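Organic hydroperoxide resistance protein (Legionella pneumophila, PDB 6MJN) probably reduces organic hydroperoxides by means of redox-active cysteines, as in other OsmC/Ohr-family proteins, and so would protect the bacterium from oxidative damage. Local coordinates at residues Lys77-Asp82 against Thr110-Asn115. Sequence-based numbering, arbitrary orientation.
Sequences KISLED and TGLNQN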
ATOM      1  N   LYS B  77     -10.962   5.693  25.737  1.00 61.10           N
ATOM      2  CA  LYS B  77     -11.733   4.851  26.650  1.00 68.54           C
ATOM      3  C   LYS B  77     -13.154   4.664  26.122  1.00 76.23           C
ATOM      4  O   LYS B  77     -14.144   4.792  26.849  1.00 76.64           O
ATOM      5  CB  LYS B  77     -11.730   5.427  28.069  1.00 73.79           C
ATOM      6  N   ILE B  78     -13.242   4.371  24.825  1.00 67.00           N
ATOM      7  CA  ILE B  78     -14.505   4.152  24.124  1.00 71.05           C
ATOM      8  C   ILE B  78     -14.803   2.660  24.128  1.00 72.16           C
ATOM      9  O   ILE B  78     -13.907   1.836  23.901  1.00 72.72           O
ATOM     10  CB  ILE B  78     -14.439   4.710  22.686  1.00 66.53           C
ATOM     11  CG1 ILE B  78     -14.545   6.238  22.695  1.00 72.19           C
ATOM     12  CG2 ILE B  78     -15.516   4.105  21.804  1.00 64.09           C
ATOM     13  CD1 ILE B  78     -14.346   6.869  21.329  1.00 72.83           C
ATOM     14  N   SER B  79     -16.069   2.314  24.372  1.00 75.70           N
ATOM     15  CA  SER B  79     -16.489   0.925  24.587  1.00 75.00           C
ATOM     16  C   SER B  79     -16.732   0.218  23.249  1.00 68.41           C
ATOM     17  O   SER B  79     -17.862  -0.083  22.853  1.00 59.69           O
ATOM     18  CB  SER B  79     -17.728   0.884  25.474  1.00 82.34           C
ATOM     19  OG  SER B  79     -18.795   1.627  24.907  1.00 80.54           O
ATOM     20  N   LEU B  80     -15.625  -0.068  22.562  1.00 62.94           N
ATOM     21  CA  LEU B  80     -15.651  -0.860  21.338  1.00 56.42           C
ATOM     22  C   LEU B  80     -15.715  -2.338  21.662  1.00 54.37           C
ATOM     23  O   LEU B  80     -14.861  -2.861  22.382  1.00 65.55           O
ATOM     24  CB  LEU B  80     -14.403  -0.611  20.492  1.00 54.83           C
ATOM     25  CG  LEU B  80     -14.439   0.507  19.477  1.00 63.14           C
ATOM     26  CD1 LEU B  80     -13.579   0.128  18.285  1.00 63.16           C
ATOM     27  CD2 LEU B  80     -15.858   0.737  19.077  1.00 76.46           C
ATOM     28  N   GLU B  81     -16.705  -3.024  21.107  1.00 48.40           N
ATOM     29  CA  GLU B  81     -16.717  -4.471  21.250  1.00 58.70           C
ATOM     30  C   GLU B  81     -15.947  -5.135  20.115  1.00 57.16           C
ATOM     31  O   GLU B  81     -15.042  -5.936  20.367  1.00 70.37           O
ATOM     32  CB  GLU B  81     -18.157  -4.994  21.313  1.00 62.01           C
ATOM     33  CG  GLU B  81     -18.982  -4.413  22.448  1.00 71.49           C
ATOM     34  CD  GLU B  81     -20.409  -4.933  22.454  1.00 82.02           C
ATOM     35  OE1 GLU B  81     -20.678  -5.942  21.768  1.00 80.62           O
ATOM     36  OE2 GLU B  81     -21.263  -4.332  23.141  1.00 92.02           O
ATOM     37  N   ASP B  82     -16.278  -4.800  18.870  1.00 56.77           N
ATOM     38  CA  ASP B  82     -15.599  -5.370  17.714  1.00 54.12           C
ATOM     39  C   ASP B  82     -15.576  -4.347  16.581  1.00 49.36           C
ATOM     40  O   ASP B  82     -16.326  -3.367  16.582  1.00 55.68           O
ATOM     41  CB  ASP B  82     -16.279  -6.670  17.259  1.00 54.84           C
ATOM     42  CG  ASP B  82     -15.381  -7.529  16.385  1.00 78.30           C
ATOM     43  OD1 ASP B  82     -14.172  -7.223  16.270  1.00 75.48           O
ATOM     44  OD2 ASP B  82     -15.889  -8.516  15.808  1.00 80.39           O
ATOM     45  N   THR B 110     -19.100  -2.623  16.390  1.00 36.93           N
ATOM     46  CA  THR B 110     -20.057  -3.112  17.373  1.00 38.25           C
ATOM     47  C   THR B 110     -19.830  -2.396  18.699  1.00 43.10           C
ATOM     48  O   THR B 110     -18.688  -2.215  19.125  1.00 44.25           O
ATOM     49  CB  THR B 110     -19.913  -4.633  17.591  1.00 45.01           C
ATOM     50  OG1 THR B 110     -19.745  -5.290  16.327  1.00 57.79           O
ATOM     51  CG2 THR B 110     -21.134  -5.208  18.302  1.00 48.89           C
ATOM     52  N   GLY B 111     -20.923  -2.006  19.361  1.00 38.09           N
ATOM     53  CA  GLY B 111     -20.860  -1.487  20.716  1.00 41.94           C
ATOM     54  C   GLY B 111     -21.111   0.002  20.854  1.00 40.93           C
ATOM     55  O   GLY B 111     -21.157   0.499  21.985  1.00 44.13           O
ATOM     56  N   LEU B 112     -21.274   0.719  19.750  1.00 37.64           N
ATOM     57  CA  LEU B 112     -21.506   2.154  19.752  1.00 40.26           C
ATOM     58  C   LEU B 112     -22.786   2.459  18.993  1.00 41.29           C
ATOM     59  O   LEU B 112     -23.218   1.676  18.138  1.00 37.70           O
ATOM     60  CB  LEU B 112     -20.347   2.906  19.091  1.00 39.96           C
ATOM     61  CG  LEU B 112     -18.966   2.699  19.701  1.00 41.43           C
ATOM     62  CD1 LEU B 112     -17.950   3.500  18.897  1.00 41.24           C
ATOM     63  CD2 LEU B 112     -18.960   3.110  21.146  1.00 40.99           C
ATOM     64  N   ASN B 113     -23.395   3.607  19.307  1.00 35.25           N
ATOM     65  CA  ASN B 113     -24.492   4.046  18.458  1.00 34.18           C
ATOM     66  C   ASN B 113     -23.902   4.657  17.175  1.00 30.15           C
ATOM     67  O   ASN B 113     -22.680   4.840  17.041  1.00 33.47           O
ATOM     68  CB  ASN B 113     -25.466   4.966  19.235  1.00 35.04           C
ATOM     69  CG  ASN B 113     -24.859   6.317  19.648  1.00 39.63           C
ATOM     70  OD1 ASN B 113     -24.269   7.032  18.839  1.00 37.61           O
ATOM     71  ND2 ASN B 113     -25.052   6.681  20.920  1.00 43.46           N
ATOM     72  N   GLN B 114     -24.767   4.881  16.181  1.00 31.66           N
ATOM     73  CA  GLN B 114     -24.282   5.287  14.859  1.00 31.01           C
ATOM     74  C   GLN B 114     -23.465   6.581  14.930  1.00 37.20           C
ATOM     75  O   GLN B 114     -22.396   6.690  14.313  1.00 34.78           O
ATOM     76  CB  GLN B 114     -25.463   5.458  13.900  1.00 34.70           C
ATOM     77  CG  GLN B 114     -25.071   5.918  12.494  1.00 35.41           C
ATOM     78  CD  GLN B 114     -24.367   4.840  11.702  1.00 45.60           C
ATOM     79  OE1 GLN B 114     -24.566   3.654  11.945  1.00 38.98           O
ATOM     80  NE2 GLN B 114     -23.525   5.251  10.746  1.00 46.43           N
ATOM     81  N   ASN B 115     -23.936   7.565  15.693  1.00 34.10           N
ATOM     82  CA  ASN B 115     -23.217   8.841  15.759  1.00 41.20           C
ATOM     83  C   ASN B 115     -21.853   8.684  16.431  1.00 37.54           C
ATOM     84  O   ASN B 115     -20.841   9.190  15.927  1.00 37.10           O
ATOM     85  CB  ASN B 115     -24.070   9.892  16.476  1.00 48.14           C
ATOM     86  CG  ASN B 115     -25.202  10.417  15.606  1.00 61.74           C
ATOM     87  OD1 ASN B 115     -25.185  10.265  14.384  1.00 71.09           O
ATOM     88  ND2 ASN B 115     -26.189  11.044  16.234  1.00 60.92           N
TER
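L112 holds CG anti to its carbonyl carbon (chi1 -58°), and its methyls CD1 and CD2 meet L80 and I78, while I78 holds CG2 anti to its own backbone N and presents that methyl to L112. Next to this apolar patch the backbones join in a classic beta bulge of the OsmC-like fold: E81 and D82 both face T110, where strand 82-93 begins and the antiparallel strand 99-110 ends. Two bonds close it: E81 N donates to T110 O (2.9 Å), and T110 N returns a nearly straight bond to D82 O (2.9 Å, 175° at the hydrogen). I78 CG2 is nearest L112 CD2, at 3.6 Å, and also reaches L112 CD1, the two side chains crossing at about a right angle; L80 CD2 presses on L112 CD1 at 3.5 Å, tighter than usual for carbons. L80 and L112 both also touch L120 of helix 114-125, and I78 and L80 rest on A73 of helix 53-76. The contact thus joins the loop after helix 53-76 to the turn between strand 99-110 and helix 114-125, at the surface of the protein. Between the leucine and the bulge, G111 takes a positive phi (108°), and its CA lies against the E81 side chain. That side chain is extended beyond CG, with OE2 3.8 Å from G111 CA, and its other oxygen, OE1, approaches T110 CG2 at 3.6 Å.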